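Local atomic coordinates of lectin-like protein (Entamoeba histolytica HM-1:IMSS-A, PDB entry 5ZBT), a protein that is of unknown function but, as an ERGIC-53-like membrane protein, may bind D-mannose through the legume lectin-like domain that this chain comprises. Residues I173-N178 against D200-P205; G99-E104 against G110-A115. One frame throughout, in Å; residues are numbered along the deposited sequence.

Contact 1 of 2, residues I173-N178 against D200-P205; sequences IKYLVN and DIDIPP
The ring of Y175 and the side chain of I203 lie alongside each other and point in opposite directions, one reaching out from the strand, the other coming back from the loop. I203 sets its terminal methyl over one face of the ring: CD1 is 3.4 Å from the centroid of the Y175 ring, only 14° off the ring normal, a close CH-pi contact. Its CG1 follows farther out, 3.7 Å from CZ of Y175, so the isoleucine chain runs along the face from the hydroxyl end inward. The extended second torsion of I203 carries the methyl to the ring centre. In Y175, CG stands anti to the backbone N (chi1 -177°), which carries the phenol toward the loop.

At the far edge the phenol turns polar. Y175 OH donates to I201 O at 2.8 Å, approaching in the carbonyl plane on a lone pair, with a C=O...donor angle of 138°. The same oxygen receives a weak bond from the backbone: I203 N stands 3.3 Å from Y175 OH. I201 adds a looser apolar touch, its CG2 lying 4.2 Å from CE1 of Y175. The carboxylate of D202 turns instead to K180, in a salt bridge from OD2.

The loop 200-205 leads from strand 191-198 of one sheet to strand 207-213 of the other, so Y175 fastens the end of strand 170-176 to a crossing between the two layers of the legume-lectin sandwich. I122 packs on I201 and I203, and F80 on Y175. One firm and one weak backbone bond at the hydroxyl, with a methyl over one face, limit how the ring can shift or turn. Because the phenol oxygen gives its proton to a carbonyl and takes only a weak N-H in return, the polar hold across this contact rests mainly on the bond to I201 O.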
ATOM      1  N   ILE A 173       2.621   3.950  -7.759  1.00 10.78           N
ATOM      2  CA  ILE A 173       1.472   4.837  -7.603  1.00 11.41           C
ATOM      3  C   ILE A 173       1.874   6.218  -8.116  1.00 10.63           C
ATOM      4  O   ILE A 173       2.722   6.884  -7.512  1.00 11.84           O
ATOM      5  CB  ILE A 173       1.010   4.901  -6.139  1.00 12.48           C
ATOM      6  CG1 ILE A 173       0.512   3.531  -5.671  1.00  8.43           C
ATOM      7  CG2 ILE A 173      -0.059   5.977  -5.939  1.00 10.36           C
ATOM      8  CD1 ILE A 173       0.652   3.329  -4.185  1.00  8.37           C
ATOM      9  N   LYS A 174       1.274   6.651  -9.226  1.00 11.66           N
ATOM     10  CA  LYS A 174       1.613   7.912  -9.874  1.00 12.90           C
ATOM     11  C   LYS A 174       0.387   8.810  -9.908  1.00 13.32           C
ATOM     12  O   LYS A 174      -0.687   8.376 -10.334  1.00 16.13           O
ATOM     13  CB  LYS A 174       2.099   7.690 -11.312  1.00 14.63           C
ATOM     14  CG  LYS A 174       3.444   7.018 -11.472  1.00 15.28           C
ATOM     15  CD  LYS A 174       3.975   7.236 -12.909  1.00 20.53           C
ATOM     16  CE  LYS A 174       3.165   6.446 -13.952  1.00 27.71           C
ATOM     17  NZ  LYS A 174       3.609   6.658 -15.375  1.00 27.16           N
ATOM     18  N   TYR A 175       0.548  10.068  -9.518  1.00 12.34           N
ATOM     19  CA  TYR A 175      -0.541  11.033  -9.596  1.00 13.74           C
ATOM     20  C   TYR A 175      -0.056  12.323 -10.248  1.00 14.71           C
ATOM     21  O   TYR A 175       0.941  12.910  -9.814  1.00 17.25           O
ATOM     22  CB  TYR A 175      -1.112  11.320  -8.211  1.00 12.26           C
ATOM     23  CG  TYR A 175      -2.303  12.265  -8.207  1.00 15.75           C
ATOM     24  CD1 TYR A 175      -3.497  11.913  -8.837  1.00 13.80           C
ATOM     25  CD2 TYR A 175      -2.241  13.500  -7.551  1.00 14.78           C
ATOM     26  CE1 TYR A 175      -4.599  12.756  -8.816  1.00 14.99           C
ATOM     27  CE2 TYR A 175      -3.346  14.356  -7.517  1.00 15.77           C
ATOM     28  CZ  TYR A 175      -4.516  13.975  -8.155  1.00 17.72           C
ATOM     29  OH  TYR A 175      -5.610  14.808  -8.138  1.00 17.38           O
ATOM     30  N   LEU A 176      -0.758  12.766 -11.286  1.00 14.72           N
ATOM     31  CA  LEU A 176      -0.492  14.053 -11.914  1.00 13.25           C
ATOM     32  C   LEU A 176      -1.541  15.047 -11.433  1.00 14.65           C
ATOM     33  O   LEU A 176      -2.739  14.854 -11.681  1.00 14.64           O
ATOM     34  CB  LEU A 176      -0.511  13.932 -13.436  1.00 17.25           C
ATOM     35  CG  LEU A 176       0.322  12.752 -13.936  1.00 19.57           C
ATOM     36  CD1 LEU A 176       0.113  12.533 -15.431  1.00 16.82           C
ATOM     37  CD2 LEU A 176       1.780  12.995 -13.620  1.00 18.53           C
ATOM     38  N   VAL A 177      -1.085  16.100 -10.744  1.00 14.60           N
ATOM     39  CA  VAL A 177      -1.981  17.001 -10.018  1.00 15.48           C
ATOM     40  C   VAL A 177      -2.815  17.833 -10.988  1.00 19.59           C
ATOM     41  O   VAL A 177      -4.033  17.983 -10.821  1.00 19.90           O
ATOM     42  CB  VAL A 177      -1.170  17.897  -9.063  1.00 18.86           C
ATOM     43  CG1 VAL A 177      -2.026  19.018  -8.535  1.00 18.12           C
ATOM     44  CG2 VAL A 177      -0.597  17.076  -7.907  1.00 17.42           C
ATOM     45  N   ASN A 178      -2.176  18.389 -12.015  1.00 21.41           N
ATOM     46  CA  ASN A 178      -2.920  19.200 -12.979  1.00 24.48           C
ATOM     47  C   ASN A 178      -3.921  18.359 -13.765  1.00 23.58           C
ATOM     48  O   ASN A 178      -5.056  18.790 -14.003  1.00 30.85           O
ATOM     49  CB  ASN A 178      -1.951  19.908 -13.925  1.00 22.14           C
ATOM     50  CG  ASN A 178      -1.276  21.096 -13.277  1.00 28.59           C
ATOM     51  OD1 ASN A 178      -1.521  21.411 -12.104  1.00 29.83           O
ATOM     52  ND2 ASN A 178      -0.429  21.775 -14.039  1.00 30.97           N
ATOM     53  N   ASP A 200      -9.817  12.318 -13.638  1.00 18.30           N
ATOM     54  CA  ASP A 200     -10.627  13.254 -12.851  1.00 28.09           C
ATOM     55  C   ASP A 200     -10.815  12.782 -11.399  1.00 25.38           C
ATOM     56  O   ASP A 200     -11.914  12.790 -10.841  1.00 27.28           O
ATOM     57  CB  ASP A 200     -11.975  13.507 -13.539  1.00 27.35           C
ATOM     58  CG  ASP A 200     -12.711  14.689 -12.950  1.00 32.60           C
ATOM     59  OD1 ASP A 200     -12.114  15.790 -12.881  1.00 39.45           O
ATOM     60  OD2 ASP A 200     -13.887  14.516 -12.547  1.00 35.04           O
ATOM     61  N   ILE A 201      -9.714  12.383 -10.771  1.00 24.68           N
ATOM     62  CA  ILE A 201      -9.715  11.949  -9.379  1.00 18.29           C
ATOM     63  C   ILE A 201      -8.865  12.932  -8.590  1.00 20.33           C
ATOM     64  O   ILE A 201      -7.766  13.302  -9.022  1.00 24.62           O
ATOM     65  CB  ILE A 201      -9.203  10.505  -9.229  1.00 18.52           C
ATOM     66  CG1 ILE A 201      -9.144  10.085  -7.766  1.00 16.12           C
ATOM     67  CG2 ILE A 201      -7.842  10.317  -9.899  1.00 18.84           C
ATOM     68  CD1 ILE A 201      -8.802   8.599  -7.617  1.00 12.87           C
ATOM     69  N   ASP A 202      -9.396  13.386  -7.466  1.00 21.75           N
ATOM     70  CA  ASP A 202      -8.764  14.395  -6.637  1.00 19.92           C
ATOM     71  C   ASP A 202      -8.069  13.730  -5.466  1.00 16.56           C
ATOM     72  O   ASP A 202      -8.596  12.779  -4.888  1.00 16.23           O
ATOM     73  CB  ASP A 202      -9.810  15.379  -6.127  1.00 28.47           C
ATOM     74  CG  ASP A 202      -9.741  16.706  -6.838  1.00 38.12           C
ATOM     75  OD1 ASP A 202     -10.649  17.528  -6.608  1.00 50.70           O
ATOM     76  OD2 ASP A 202      -8.771  16.929  -7.601  1.00 42.12           O
ATOM     77  N   ILE A 203      -6.887  14.232  -5.124  1.00 19.83           N
ATOM     78  CA  ILE A 203      -6.172  13.778  -3.931  1.00 18.64           C
ATOM     79  C   ILE A 203      -5.835  14.991  -3.075  1.00 16.45           C
ATOM     80  O   ILE A 203      -4.844  15.689  -3.341  1.00 20.55           O
ATOM     81  CB  ILE A 203      -4.902  12.985  -4.281  1.00 20.82           C
ATOM     82  CG1 ILE A 203      -5.252  11.811  -5.203  1.00 21.94           C
ATOM     83  CG2 ILE A 203      -4.236  12.482  -3.018  1.00 13.76           C
ATOM     84  CD1 ILE A 203      -4.073  10.977  -5.603  1.00 20.98           C
ATOM     85  N   PRO A 204      -6.619  15.274  -2.041  1.00 17.19           N
ATOM     86  CA  PRO A 204      -6.271  16.354  -1.107  1.00 19.74           C
ATOM     87  C   PRO A 204      -5.055  15.969  -0.280  1.00 15.11           C
ATOM     88  O   PRO A 204      -4.593  14.821  -0.358  1.00 16.37           O
ATOM     89  CB  PRO A 204      -7.533  16.475  -0.230  1.00 17.86           C
ATOM     90  CG  PRO A 204      -8.587  15.647  -0.902  1.00 20.36           C
ATOM     91  CD  PRO A 204      -7.853  14.582  -1.652  1.00 17.58           C
ATOM     92  N   PRO A 205      -4.508  16.884   0.524  1.00 17.36           N
ATOM     93  CA  PRO A 205      -3.432  16.494   1.457  1.00 18.76           C
ATOM     94  C   PRO A 205      -3.774  15.206   2.211  1.00 15.21           C
ATOM     95  O   PRO A 205      -4.926  14.970   2.578  1.00 13.14           O
ATOM     96  CB  PRO A 205      -3.339  17.694   2.402  1.00 18.12           C
ATOM     97  CG  PRO A 205      -3.801  18.869   1.565  1.00 19.86           C
ATOM     98  CD  PRO A 205      -4.810  18.334   0.581  1.00 13.52           C
TER

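Contact 2 of 2, residues G99-E104 against G110-A115; sequences GVWLTE and GDLFGA
L112 O is approached by two groups. The amide of A115 donates to it, N to O 3.0 Å, and the edge of the W101 indole comes up close in its own plane, CZ2 standing 3.4 Å from L112 O. The return bond, L112 N to A115 O at 2.8 Å, completes a pair that closes a type I' turn over L112 to A115. Within the turn G114 takes up a backbone shape in which a CB would run into the preceding carbonyl oxygen, and where the turn begins two residues, D111 and L112, sit across from the single A115, as in a classic beta bulge.

The indole meets this turn with both a face and an edge. A115 CB sits 3.4 Å above the ring plane, offset toward the rim of the six-membered ring, with CZ2 of W101 its nearest atom. L112 crosses the ring obliquely at the outer corner, its CG 3.8 Å from CH2 of W101.

In the fold, strand 97-103 belongs to the curved sheet of the legume-lectin sandwich that also holds 122-127 and 207-213. V100 and L102 turn into the space between the sheets, whereas W101 stands on the other face, under the loop that leads to strand 122-127. Its first torsion, with CG anti to the carbonyl carbon (chi1 -60°), leans the indole back over G99, beside which F113 CB comes to 4.5 Å of G99 N. S211, on the neighbouring strand, links the two pieces: its OG bonds to both W101 NE1 and F113 O. Y119 and F125 meet W101 edge-to-face, and the F113 ring stacks on F125.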
ATOM      1  N   GLY A  99      -2.597  -3.127   1.743  1.00 10.14           N
ATOM      2  CA  GLY A  99      -3.162  -1.860   1.314  1.00 10.04           C
ATOM      3  C   GLY A  99      -2.171  -0.726   1.446  1.00  9.38           C
ATOM      4  O   GLY A  99      -1.408  -0.661   2.414  1.00 10.40           O
ATOM      5  N   VAL A 100      -2.184   0.166   0.462  1.00  6.88           N
ATOM      6  CA  VAL A 100      -1.525   1.458   0.569  1.00  8.27           C
ATOM      7  C   VAL A 100      -2.610   2.527   0.554  1.00  8.93           C
ATOM      8  O   VAL A 100      -3.540   2.471  -0.256  1.00  9.10           O
ATOM      9  CB  VAL A 100      -0.496   1.674  -0.548  1.00  7.62           C
ATOM     10  CG1 VAL A 100       0.231   3.042  -0.344  1.00  6.89           C
ATOM     11  CG2 VAL A 100       0.491   0.531  -0.563  1.00  4.91           C
ATOM     12  N   TRP A 101      -2.508   3.482   1.459  1.00  8.49           N
ATOM     13  CA  TRP A 101      -3.644   4.323   1.781  1.00 11.00           C
ATOM     14  C   TRP A 101      -3.252   5.786   1.674  1.00  8.62           C
ATOM     15  O   TRP A 101      -2.181   6.179   2.133  1.00  8.88           O
ATOM     16  CB  TRP A 101      -4.154   4.024   3.196  1.00 10.92           C
ATOM     17  CG  TRP A 101      -4.613   2.596   3.447  1.00 13.89           C
ATOM     18  CD1 TRP A 101      -3.822   1.491   3.686  1.00 11.02           C
ATOM     19  CD2 TRP A 101      -5.974   2.142   3.536  1.00 12.54           C
ATOM     20  NE1 TRP A 101      -4.616   0.385   3.907  1.00 10.89           N
ATOM     21  CE2 TRP A 101      -5.937   0.759   3.819  1.00 12.88           C
ATOM     22  CE3 TRP A 101      -7.225   2.778   3.401  1.00 12.23           C
ATOM     23  CZ2 TRP A 101      -7.102  -0.001   3.966  1.00 10.79           C
ATOM     24  CZ3 TRP A 101      -8.382   2.017   3.553  1.00 11.12           C
ATOM     25  CH2 TRP A 101      -8.307   0.642   3.832  1.00 12.79           C
ATOM     26  N   LEU A 102      -4.128   6.589   1.077  1.00 11.38           N
ATOM     27  CA  LEU A 102      -3.950   8.043   1.008  1.00 12.51           C
ATOM     28  C   LEU A 102      -5.234   8.640   1.571  1.00 13.38           C
ATOM     29  O   LEU A 102      -6.259   8.685   0.878  1.00 15.23           O
ATOM     30  CB  LEU A 102      -3.668   8.511  -0.418  1.00  7.98           C
ATOM     31  CG  LEU A 102      -2.327   8.047  -1.049  1.00 11.27           C
ATOM     32  CD1 LEU A 102      -2.339   6.575  -1.495  1.00  8.85           C
ATOM     33  CD2 LEU A 102      -1.924   8.925  -2.230  1.00  8.39           C
ATOM     34  N   THR A 103      -5.201   9.050   2.839  1.00  9.86           N
ATOM     35  CA  THR A 103      -6.428   9.369   3.555  1.00 12.44           C
ATOM     36  C   THR A 103      -6.347  10.708   4.265  1.00 12.25           C
ATOM     37  O   THR A 103      -5.266  11.214   4.590  1.00 11.59           O
ATOM     38  CB  THR A 103      -6.802   8.285   4.583  1.00 12.29           C
ATOM     39  OG1 THR A 103      -5.686   8.019   5.456  1.00 11.10           O
ATOM     40  CG2 THR A 103      -7.248   7.020   3.861  1.00  9.05           C
ATOM     41  N   GLU A 104      -7.542  11.251   4.518  1.00 13.08           N
ATOM     42  CA  GLU A 104      -7.693  12.523   5.218  1.00 20.90           C
ATOM     43  C   GLU A 104      -7.239  12.433   6.675  1.00 23.92           C
ATOM     44  O   GLU A 104      -6.755  13.429   7.232  1.00 21.23           O
ATOM     45  CB  GLU A 104      -9.156  12.980   5.127  1.00 22.67           C
ATOM     46  CG  GLU A 104      -9.498  14.229   5.932  1.00 30.94           C
ATOM     47  CD  GLU A 104     -10.980  14.583   5.860  1.00 40.96           C
ATOM     48  OE1 GLU A 104     -11.338  15.525   5.108  1.00 40.11           O
ATOM     49  OE2 GLU A 104     -11.786  13.907   6.548  1.00 41.48           O
ATOM     50  N   GLY A 110      -9.212  -2.260  11.472  1.00 16.37           N
ATOM     51  CA  GLY A 110     -10.481  -2.751  10.966  1.00 14.18           C
ATOM     52  C   GLY A 110     -10.292  -4.003  10.147  1.00 18.07           C
ATOM     53  O   GLY A 110      -9.232  -4.635  10.171  1.00 16.35           O
ATOM     54  N   ASP A 111     -11.325  -4.343   9.393  1.00 22.43           N
ATOM     55  CA  ASP A 111     -11.345  -5.593   8.642  1.00 22.19           C
ATOM     56  C   ASP A 111     -10.992  -5.423   7.169  1.00 23.63           C
ATOM     57  O   ASP A 111     -10.921  -6.422   6.443  1.00 23.07           O
ATOM     58  CB  ASP A 111     -12.722  -6.242   8.794  1.00 23.53           C
ATOM     59  CG  ASP A 111     -13.103  -6.418  10.252  1.00 30.74           C
ATOM     60  OD1 ASP A 111     -12.200  -6.720  11.075  1.00 32.32           O
ATOM     61  OD2 ASP A 111     -14.289  -6.223  10.586  1.00 42.51           O
ATOM     62  N   LEU A 112     -10.745  -4.191   6.716  1.00 18.41           N
ATOM     63  CA  LEU A 112     -10.435  -3.910   5.315  1.00 17.71           C
ATOM     64  C   LEU A 112      -8.920  -3.957   5.153  1.00 17.52           C
ATOM     65  O   LEU A 112      -8.242  -2.936   5.247  1.00 21.06           O
ATOM     66  CB  LEU A 112     -11.003  -2.553   4.920  1.00 16.40           C
ATOM     67  CG  LEU A 112     -10.935  -2.089   3.466  1.00 13.56           C
ATOM     68  CD1 LEU A 112     -11.345  -3.227   2.507  1.00 13.33           C
ATOM     69  CD2 LEU A 112     -11.838  -0.852   3.269  1.00 11.82           C
ATOM     70  N   PHE A 113      -8.378  -5.153   4.906  1.00 13.64           N
ATOM     71  CA  PHE A 113      -6.926  -5.365   4.853  1.00 13.78           C
ATOM     72  C   PHE A 113      -6.224  -4.723   6.048  1.00 15.94           C
ATOM     73  O   PHE A 113      -5.215  -4.027   5.897  1.00 16.08           O
ATOM     74  CB  PHE A 113      -6.324  -4.831   3.548  1.00 14.13           C
ATOM     75  CG  PHE A 113      -6.945  -5.401   2.318  1.00 17.78           C
ATOM     76  CD1 PHE A 113      -6.565  -6.641   1.844  1.00 13.55           C
ATOM     77  CD2 PHE A 113      -7.931  -4.702   1.639  1.00 16.82           C
ATOM     78  CE1 PHE A 113      -7.158  -7.176   0.717  1.00  9.26           C
ATOM     79  CE2 PHE A 113      -8.528  -5.245   0.507  1.00 16.98           C
ATOM     80  CZ  PHE A 113      -8.131  -6.476   0.050  1.00 12.77           C
ATOM     81  N   GLY A 114      -6.774  -4.939   7.247  1.00 14.06           N
ATOM     82  CA  GLY A 114      -6.206  -4.395   8.467  1.00 12.92           C
ATOM     83  C   GLY A 114      -6.769  -3.060   8.925  1.00 15.99           C
ATOM     84  O   GLY A 114      -6.669  -2.742  10.114  1.00 17.66           O
ATOM     85  N   ALA A 115      -7.370  -2.269   8.039  1.00 15.87           N
ATOM     86  CA  ALA A 115      -7.837  -0.932   8.395  1.00 16.00           C
ATOM     87  C   ALA A 115      -9.360  -0.847   8.398  1.00 16.00           C
ATOM     88  O   ALA A 115     -10.068  -1.752   7.946  1.00 21.26           O
ATOM     89  CB  ALA A 115      -7.260   0.118   7.443  1.00 12.99           C
TER

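How the contacts relate
Both contacts bring a loop onto an aromatic residue of a strand, but they belong to different layers of the sandwich. Contact 1 starts from the 170-176 strand, contact 2 from the 97-103 strand of the other sheet, and side chains of the two strands meet between the sheets, where I173 CD1 packs 3.9 Å from V100 CG1. Contact 2 is buried; contact 1, about 16 Å from the chain centre, is only partly so. In contact 1 the aromatic residue makes one firm and one weak hydrogen bond to the loop backbone; in contact 2 the indole takes a methyl on its face and a carbonyl oxygen at its edge, without a hydrogen bond between the segments, the polar link passing through a serine of a third strand.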